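Long-range contacts in glutamate--cysteine ligase GshA (Methylobacillus flagellatus KT, PDB 3K1T), which probably acts as a ligase that joins glutamate to cysteine, as glutamate--cysteine ligases do: residues Glu128-Ser133 / Asp167-Cys172; Ala161-Leu166 / Gly190-Leu195. All coordinates share one frame; numbering follows the deposited sequence. Where two conformers were deposited one is given.

Contact 1 (Glu128-Ser133 / Asp167-Cys172); sequences EVRIGS and DNFDSC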
ATOM      1  N   GLU A 128       1.145 -17.720  -7.346  1.00 15.16           N
ATOM      2  CA  GLU A 128       0.736 -19.107  -7.140  1.00 15.37           C
ATOM      3  C   GLU A 128       1.624 -19.618  -6.020  1.00 14.90           C
ATOM      4  O   GLU A 128       2.852 -19.580  -6.146  1.00 16.46           O
ATOM      5  CB  GLU A 128       0.916 -19.873  -8.459  1.00 16.08           C
ATOM      6  CG  GLU A 128       0.462 -21.297  -8.445  1.00 22.11           C
ATOM      7  CD  GLU A 128       0.853 -22.055  -9.752  1.00 29.17           C
ATOM      8  OE1 GLU A 128       1.004 -21.377 -10.824  1.00 29.82           O
ATOM      9  OE2 GLU A 128       1.027 -23.307  -9.668  1.00 28.59           O
ATOM     10  N   VAL A 129       1.031 -20.069  -4.913  1.00 14.23           N
ATOM     11  CA  VAL A 129       1.807 -20.379  -3.687  1.00 13.75           C
ATOM     12  C   VAL A 129       1.506 -21.819  -3.297  1.00 13.42           C
ATOM     13  O   VAL A 129       0.351 -22.228  -3.341  1.00 12.35           O
ATOM     14  CB  VAL A 129       1.390 -19.478  -2.507  1.00 13.44           C
ATOM     15  CG1 VAL A 129       2.195 -19.818  -1.216  1.00 14.55           C
ATOM     16  CG2 VAL A 129       1.533 -18.004  -2.894  1.00 14.31           C
ATOM     17  N   ARG A 130       2.539 -22.579  -2.930  1.00 13.12           N
ATOM     18  CA  ARG A 130       2.390 -23.921  -2.371  1.00 12.85           C
ATOM     19  C   ARG A 130       3.287 -24.003  -1.144  1.00 13.42           C
ATOM     20  O   ARG A 130       4.298 -23.286  -1.049  1.00 11.86           O
ATOM     21  CB  ARG A 130       2.807 -24.974  -3.422  1.00 13.28           C
ATOM     22  CG  ARG A 130       1.908 -25.009  -4.673  1.00 14.52           C
ATOM     23  CD  ARG A 130       0.713 -25.944  -4.477  1.00 17.11           C
ATOM     24  NE  ARG A 130       1.137 -27.340  -4.672  1.00 18.52           N
ATOM     25  CZ  ARG A 130       1.417 -27.887  -5.853  1.00 20.03           C
ATOM     26  NH1 ARG A 130       1.230 -27.208  -6.984  1.00 23.16           N
ATOM     27  NH2 ARG A 130       1.845 -29.145  -5.923  1.00 20.31           N
ATOM     28  N   ILE A 131       2.928 -24.898  -0.226  1.00 13.45           N
ATOM     29  CA  ILE A 131       3.609 -25.023   1.040  0.50 13.88           C
ATOM     30  C   ILE A 131       4.507 -26.260   1.018  1.00 14.42           C
ATOM     31  O   ILE A 131       4.028 -27.390   0.932  1.00 13.87           O
ATOM     32  CB  ILE A 131       2.625 -25.115   2.194  0.50 14.16           C
ATOM     33  CG1 ILE A 131       1.695 -23.903   2.197  0.50 15.08           C
ATOM     34  CG2 ILE A 131       3.370 -25.190   3.525  0.50 14.28           C
ATOM     35  CD1 ILE A 131       0.435 -24.110   2.982  0.50 13.96           C
ATOM     36  N   GLY A 132       5.813 -26.023   1.084  1.00 13.60           N
ATOM     37  CA  GLY A 132       6.812 -27.094   1.040  1.00 14.15           C
ATOM     38  C   GLY A 132       7.422 -27.323   2.406  1.00 14.48           C
ATOM     39  O   GLY A 132       8.150 -26.479   2.934  1.00 13.65           O
ATOM     40  N   SER A 133       7.120 -28.473   2.983  1.00 14.30           N
ATOM     41  CA  SER A 133       7.680 -28.867   4.257  1.00 14.65           C
ATOM     42  C   SER A 133       9.098 -29.429   4.150  1.00 15.25           C
ATOM     43  O   SER A 133       9.372 -30.236   3.266  1.00 15.59           O
ATOM     44  CB  SER A 133       6.802 -29.989   4.848  1.00 14.97           C
ATOM     45  OG  SER A 133       7.270 -30.370   6.131  1.00 16.07           O
ATOM     46  N   ASP A 167       5.048 -31.423  -6.654  1.00 20.03           N
ATOM     47  CA  ASP A 167       4.347 -32.059  -7.790  1.00 21.60           C
ATOM     48  C   ASP A 167       3.943 -31.010  -8.801  1.00 21.08           C
ATOM     49  O   ASP A 167       3.164 -30.112  -8.482  1.00 20.11           O
ATOM     50  CB  ASP A 167       3.089 -32.777  -7.270  1.00 22.88           C
ATOM     51  CG  ASP A 167       2.265 -33.426  -8.389  1.00 28.00           C
ATOM     52  OD1 ASP A 167       2.863 -34.251  -9.102  1.00 32.93           O
ATOM     53  OD2 ASP A 167       1.037 -33.108  -8.540  1.00 34.05           O
ATOM     54  N   ASN A 168       4.498 -31.087 -10.006  1.00 20.85           N
ATOM     55  CA  ASN A 168       4.174 -30.126 -11.045  1.00 21.51           C
ATOM     56  C   ASN A 168       4.288 -28.663 -10.569  1.00 20.89           C
ATOM     57  O   ASN A 168       3.421 -27.824 -10.853  1.00 21.16           O
ATOM     58  CB  ASN A 168       2.748 -30.437 -11.566  1.00 23.49           C
ATOM     59  CG  ASN A 168       2.435 -29.750 -12.899  1.00 28.30           C
ATOM     60  OD1 ASN A 168       3.348 -29.425 -13.670  1.00 34.81           O
ATOM     61  ND2 ASN A 168       1.140 -29.506 -13.165  1.00 31.46           N
ATOM     62  N   PHE A 169       5.358 -28.339  -9.833  1.00 19.38           N
ATOM     63  CA  PHE A 169       5.493 -26.999  -9.257  1.00 18.00           C
ATOM     64  C   PHE A 169       6.960 -26.658  -9.069  1.00 19.20           C
ATOM     65  O   PHE A 169       7.634 -27.202  -8.181  1.00 17.60           O
ATOM     66  CB  PHE A 169       4.795 -26.897  -7.906  1.00 17.87           C
ATOM     67  CG  PHE A 169       4.774 -25.488  -7.335  1.00 16.02           C
ATOM     68  CD1 PHE A 169       3.831 -24.566  -7.779  1.00 18.18           C
ATOM     69  CD2 PHE A 169       5.671 -25.110  -6.354  1.00 15.43           C
ATOM     70  CE1 PHE A 169       3.769 -23.280  -7.247  1.00 17.88           C
ATOM     71  CE2 PHE A 169       5.626 -23.818  -5.811  1.00 17.78           C
ATOM     72  CZ  PHE A 169       4.677 -22.905  -6.258  1.00 17.77           C
ATOM     73  N   ASP A 170       7.447 -25.764  -9.904  1.00 19.68           N
ATOM     74  CA  ASP A 170       8.824 -25.316  -9.764  1.00 21.80           C
ATOM     75  C   ASP A 170       8.837 -23.824  -9.575  1.00 21.72           C
ATOM     76  O   ASP A 170       8.560 -23.089 -10.513  1.00 21.89           O
ATOM     77  CB  ASP A 170       9.687 -25.680 -10.965  1.00 22.84           C
ATOM     78  CG  ASP A 170      11.126 -25.171 -10.774  1.00 26.49           C
ATOM     79  OD1 ASP A 170      11.392 -23.974 -10.967  1.00 37.30           O
ATOM     80  OD2 ASP A 170      11.979 -25.938 -10.360  1.00 36.46           O
ATOM     81  N   SER A 171       9.171 -23.365  -8.364  1.00 21.67           N
ATOM     82  CA  SER A 171       9.090 -21.950  -8.095  1.00 22.50           C
ATOM     83  C   SER A 171      10.320 -21.227  -8.457  1.00 22.68           C
ATOM     84  O   SER A 171      11.444 -21.747  -8.507  1.00 22.54           O
ATOM     85  CB  SER A 171       8.769 -21.647  -6.625  1.00 22.92           C
ATOM     86  OG  SER A 171       9.816 -22.090  -5.784  1.00 26.39           O
ATOM     87  N   CYS A 172      10.082 -19.949  -8.595  1.00 22.82           N
ATOM     88  CA  CYS A 172      11.041 -18.975  -8.944  0.70 22.92           C
ATOM     89  C   CYS A 172      11.919 -18.647  -7.646  1.00 22.45           C
ATOM     90  O   CYS A 172      13.158 -18.559  -7.649  1.00 23.40           O
ATOM     91  CB  CYS A 172      10.155 -17.810  -9.557  0.70 24.22           C
ATOM     92  SG  CYS A 172       8.566 -18.322 -10.771  0.70 21.97           S
TER
HETATM   93  O   HOH W   1       2.900 -24.930 -11.584  1.00 42.09           O
HETATM   94  O   HOH W   2       0.948 -28.221  -9.634  1.00 25.46           O

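Contact 2 (Ala161-Leu166 / Gly190-Leu195); sequences ANRLEL and GLEQSL. With SO4 (sulfate ion), chain E.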
ATOM      1  N   ALA A 161      18.546 -31.512  -8.951  1.00 15.05           N
ATOM      2  CA  ALA A 161      19.473 -30.599  -9.709  1.00 16.58           C
ATOM      3  C   ALA A 161      19.529 -29.131  -9.228  1.00 17.91           C
ATOM      4  O   ALA A 161      19.322 -28.160 -10.009  1.00 22.07           O
ATOM      5  CB  ALA A 161      19.082 -30.583 -11.200  1.00 16.87           C
ATOM      6  N   ASN A 162      19.794 -28.951  -7.971  1.00 15.97           N
ATOM      7  CA  ASN A 162      19.909 -27.597  -7.414  1.00 15.37           C
ATOM      8  C   ASN A 162      18.629 -26.739  -7.387  1.00 15.09           C
ATOM      9  O   ASN A 162      18.707 -25.532  -7.212  1.00 13.84           O
ATOM     10  CB  ASN A 162      21.094 -26.821  -7.994  1.00 14.97           C
ATOM     11  CG  ASN A 162      22.424 -27.495  -7.691  1.00 15.50           C
ATOM     12  OD1 ASN A 162      22.500 -28.299  -6.755  1.00 13.90           O
ATOM     13  ND2 ASN A 162      23.463 -27.192  -8.480  1.00 12.63           N
ATOM     14  N   ARG A 163      17.479 -27.390  -7.453  1.00 14.97           N
ATOM     15  CA  ARG A 163      16.207 -26.702  -7.286  1.00 14.91           C
ATOM     16  C   ARG A 163      15.308 -27.496  -6.337  1.00 14.59           C
ATOM     17  O   ARG A 163      15.327 -28.742  -6.317  1.00 13.83           O
ATOM     18  CB  ARG A 163      15.534 -26.569  -8.651  1.00 15.17           C
ATOM     19  CG  ARG A 163      16.369 -25.815  -9.693  1.00 16.56           C
ATOM     20  CD  ARG A 163      15.543 -25.590 -10.994  1.00 18.50           C
ATOM     21  NE  ARG A 163      14.479 -24.594 -10.792  1.00 17.41           N
ATOM     22  CZ  ARG A 163      14.666 -23.273 -10.782  1.00 18.37           C
ATOM     23  NH1 ARG A 163      15.870 -22.754 -10.940  1.00 18.18           N
ATOM     24  NH2 ARG A 163      13.629 -22.452 -10.586  1.00 20.76           N
ATOM     25  N   LEU A 164      14.496 -26.791  -5.564  1.00 14.60           N
ATOM     26  CA  LEU A 164      13.434 -27.436  -4.799  1.00 16.04           C
ATOM     27  C   LEU A 164      12.153 -27.448  -5.619  1.00 17.02           C
ATOM     28  O   LEU A 164      11.793 -26.428  -6.195  1.00 18.22           O
ATOM     29  CB  LEU A 164      13.184 -26.711  -3.490  1.00 15.71           C
ATOM     30  CG  LEU A 164      14.349 -26.640  -2.522  1.00 17.14           C
ATOM     31  CD1 LEU A 164      13.803 -26.046  -1.174  1.00 17.09           C
ATOM     32  CD2 LEU A 164      15.045 -28.038  -2.321  1.00 14.03           C
ATOM     33  N   GLU A 165      11.476 -28.593  -5.654  1.00 17.33           N
ATOM     34  CA  GLU A 165      10.239 -28.745  -6.401  0.50 18.34           C
ATOM     35  C   GLU A 165       9.167 -29.478  -5.574  1.00 17.78           C
ATOM     36  O   GLU A 165       9.481 -30.168  -4.565  1.00 17.15           O
ATOM     37  CB  GLU A 165      10.534 -29.480  -7.719  0.50 19.51           C
ATOM     38  CG  GLU A 165      11.113 -28.536  -8.826  0.50 23.02           C
ATOM     39  CD  GLU A 165      11.983 -29.259  -9.819  0.50 27.96           C
ATOM     40  OE1 GLU A 165      11.936 -30.515  -9.822  0.50 30.86           O
ATOM     41  OE2 GLU A 165      12.725 -28.584 -10.584  0.50 27.27           O
ATOM     42  N   LEU A 166       7.922 -29.305  -6.000  1.00 17.07           N
ATOM     43  CA  LEU A 166       6.772 -30.110  -5.540  1.00 17.34           C
ATOM     44  C   LEU A 166       6.127 -30.662  -6.811  1.00 18.34           C
ATOM     45  O   LEU A 166       6.592 -30.375  -7.915  1.00 18.30           O
ATOM     46  CB  LEU A 166       5.763 -29.254  -4.748  1.00 17.28           C
ATOM     47  CG  LEU A 166       6.285 -28.528  -3.523  1.00 15.63           C
ATOM     48  CD1 LEU A 166       5.172 -27.594  -2.924  1.00 14.87           C
ATOM     49  CD2 LEU A 166       6.837 -29.520  -2.491  1.00 12.97           C
ATOM     50  N   GLY A 190      23.173 -24.122  -1.706  1.00 14.04           N
ATOM     51  CA  GLY A 190      23.649 -24.207  -3.084  1.00 14.58           C
ATOM     52  C   GLY A 190      22.541 -24.331  -4.111  1.00 15.04           C
ATOM     53  O   GLY A 190      22.728 -24.962  -5.160  1.00 14.88           O
ATOM     54  N   LEU A 191      21.367 -23.754  -3.822  1.00 15.35           N
ATOM     55  CA  LEU A 191      20.235 -23.804  -4.736  1.00 14.45           C
ATOM     56  C   LEU A 191      20.311 -22.698  -5.790  1.00 17.05           C
ATOM     57  O   LEU A 191      20.888 -21.616  -5.542  1.00 16.88           O
ATOM     58  CB  LEU A 191      18.910 -23.691  -3.976  1.00 15.31           C
ATOM     59  CG  LEU A 191      18.530 -24.795  -2.973  1.00 13.20           C
ATOM     60  CD1 LEU A 191      17.263 -24.352  -2.096  1.00 12.47           C
ATOM     61  CD2 LEU A 191      18.271 -26.098  -3.719  1.00 11.84           C
ATOM     62  N   GLU A 192      19.690 -22.956  -6.945  1.00 17.68           N
ATOM     63  CA  GLU A 192      19.501 -21.931  -7.988  1.00 19.08           C
ATOM     64  C   GLU A 192      18.433 -20.875  -7.629  1.00 20.61           C
ATOM     65  O   GLU A 192      18.523 -19.741  -8.088  1.00 20.80           O
ATOM     66  CB  GLU A 192      19.090 -22.570  -9.314  1.00 18.75           C
ATOM     67  CG  GLU A 192      20.119 -23.458  -9.897  1.00 20.49           C
ATOM     68  CD  GLU A 192      19.674 -24.176 -11.171  1.00 20.77           C
ATOM     69  OE1 GLU A 192      18.533 -23.959 -11.693  1.00 19.93           O
ATOM     70  OE2 GLU A 192      20.497 -24.968 -11.655  1.00 21.01           O
ATOM     71  N   GLN A 193      17.439 -21.262  -6.849  1.00 20.19           N
ATOM     72  CA  GLN A 193      16.352 -20.374  -6.438  1.00 20.56           C
ATOM     73  C   GLN A 193      16.788 -19.492  -5.275  1.00 21.35           C
ATOM     74  O   GLN A 193      17.489 -19.947  -4.369  1.00 22.76           O
ATOM     75  CB  GLN A 193      15.171 -21.213  -5.984  1.00 19.85           C
ATOM     76  CG  GLN A 193      14.512 -22.009  -7.075  1.00 19.54           C
ATOM     77  CD  GLN A 193      14.087 -23.396  -6.618  1.00 17.78           C
ATOM     78  OE1 GLN A 193      14.831 -24.085  -5.879  1.00 16.65           O
ATOM     79  NE2 GLN A 193      12.913 -23.827  -7.056  1.00 15.79           N
ATOM     80  N   SER A 194      16.373 -18.234  -5.269  1.00 20.27           N
ATOM     81  CA  SER A 194      16.686 -17.366  -4.141  1.00 20.57           C
ATOM     82  C   SER A 194      15.870 -17.673  -2.920  1.00 18.70           C
ATOM     83  O   SER A 194      14.655 -17.938  -3.029  1.00 18.12           O
ATOM     84  CB  SER A 194      16.446 -15.913  -4.522  1.00 22.15           C
ATOM     85  OG  SER A 194      17.341 -15.590  -5.572  1.00 27.20           O
ATOM     86  N   LEU A 195      16.530 -17.678  -1.766  1.00 17.05           N
ATOM     87  CA  LEU A 195      15.839 -17.737  -0.511  1.00 16.47           C
ATOM     88  C   LEU A 195      15.473 -16.306  -0.065  1.00 16.09           C
ATOM     89  O   LEU A 195      16.239 -15.355  -0.323  1.00 14.27           O
ATOM     90  CB  LEU A 195      16.694 -18.393   0.567  1.00 17.36           C
ATOM     91  CG  LEU A 195      17.079 -19.875   0.390  1.00 18.35           C
ATOM     92  CD1 LEU A 195      18.044 -20.256   1.513  1.00 18.63           C
ATOM     93  CD2 LEU A 195      15.855 -20.797   0.420  1.00 18.70           C
TER
HETATM   94  S   SO4 E 435      23.769 -20.640  -0.861  0.50 41.38           S
HETATM   95  O1  SO4 E 435      22.569 -19.882  -1.209  0.50 41.16           O
HETATM   96  O2  SO4 E 435      24.640 -19.798  -0.031  0.50 40.63           O
HETATM   97  O3  SO4 E 435      23.438 -21.841  -0.108  0.50 34.14           O
HETATM   98  O4  SO4 E 435      24.474 -20.948  -2.095  0.50 39.84           O
HETATM   99  O   HOH W   3      18.758 -27.290 -12.284  1.00 31.82           O
HETATM  100  O   HOH W   4      22.934 -25.203 -10.606  1.00 20.02           O

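Contact 1 (Glu128-Ser133 / Asp167-Cys172)
Glu-128 brings its carboxylate to the edge of the Phe-169 ring, with OE2 3.6 Å from CD1. The same oxygen accepts from a water that also donates to the carbonyl oxygen of Asn-168. At the strand's start the backbone joins in, Glu-128 O lying in the ring plane at the edge, 3.8 Å from CZ. Val-129 turns its side chain the other way, onto helix 109-124. Arg-130 makes the larger share of the strand's side. Its CG sits over the centre of the Phe-169 ring in a CH-pi contact, 3.6 Å from the centroid and 12° off the normal. The chain bends at chi2 (-88°), which turns CD aside from the extended course, and again at chi3; the guanidinium beyond has one face against Phe-169 CB. NH2 donates to Asp-167 O (3.0 Å) on a lone pair in the carbonyl plane, NH1 reaches Asn-168 O through a second water, and NE forms a salt bridge with Glu-155. An alanine in place of Phe-169 would probably leave Arg-130 CG without its ring and open a gap beside the Glu-128 carboxylate. The chemistry is divided: an aromatic face takes the arginine's aliphatic stem, while a carbonyl, a water and the Glu-155 carboxylate hold its polar end.

Contact 2 (Ala161-Leu166 / Gly190-Leu195)
Gln-193 OE1 accepts from Leu-164 N in the shortest direct hydrogen bond between the segments, 2.7 Å and 164° at the hydrogen. The other half of the amide answers it: NE2 donates to Leu-164 O at 3.0 Å, so both backbone polar groups of Leu-164 are met by one side chain, and the pair of bonds fixes the amide's rotation. NE2 also hydrogen-bonds Ser-171 O. Ahead of this, Glu-192 N donates to Asn-162 O (2.8 Å), and the Leu-191 CA adds a CA-H...O contact to the same oxygen.

The Arg-163 side chain crosses those of Glu-192 and Gln-193 at about a right angle. Its NH1 makes a salt bridge to Glu-192 OE1 (3.0 Å), in the guanidinium plane and on the anti lone pair, while Gln-193 CG covers one face of the group toward its rim. Asp-170 is a second acidic partner of the guanidinium. A water links Glu-192 OE2 to Asn-162 ND2, and Asn-162 OD1 is hydrogen-bonded by Arg-159. Apart from these bonds, Leu-164 CG meets Leu-191 CD1 at 3.7 Å.

A sulfate, probably from the crystallisation liquor, binds Gly-190 N and His-200. The contact thus ties strand 163-166 to the loop entering strand 194-196, with both leucines packed on Ile-174 of strand 173-177 and Leu-164 also reaching strand 97-102.

Overall arrangement
Both contacts are partly buried, their centres about 27 Å from the centre of the chain, and serve the same mixed sheet; their own centres lie about 11 Å apart. Strands 163-166 and 169-170 follow one another and pair antiparallel, so each contact ties one arm of this turn to a different part of the fold: contact 1 to strand 128-133, contact 2 to the approach to strand 194-196. Contact 1 rests on an aromatic face with a single direct hydrogen bond, whereas contact 2 buries more surface and relies on a run of hydrogen bonds and a salt bridge. They meet directly where Arg-163 NH2 forms a salt bridge with Asp-170 OD1 (2.7 Å), and Arg-130 CB packs against Leu-166 CD1.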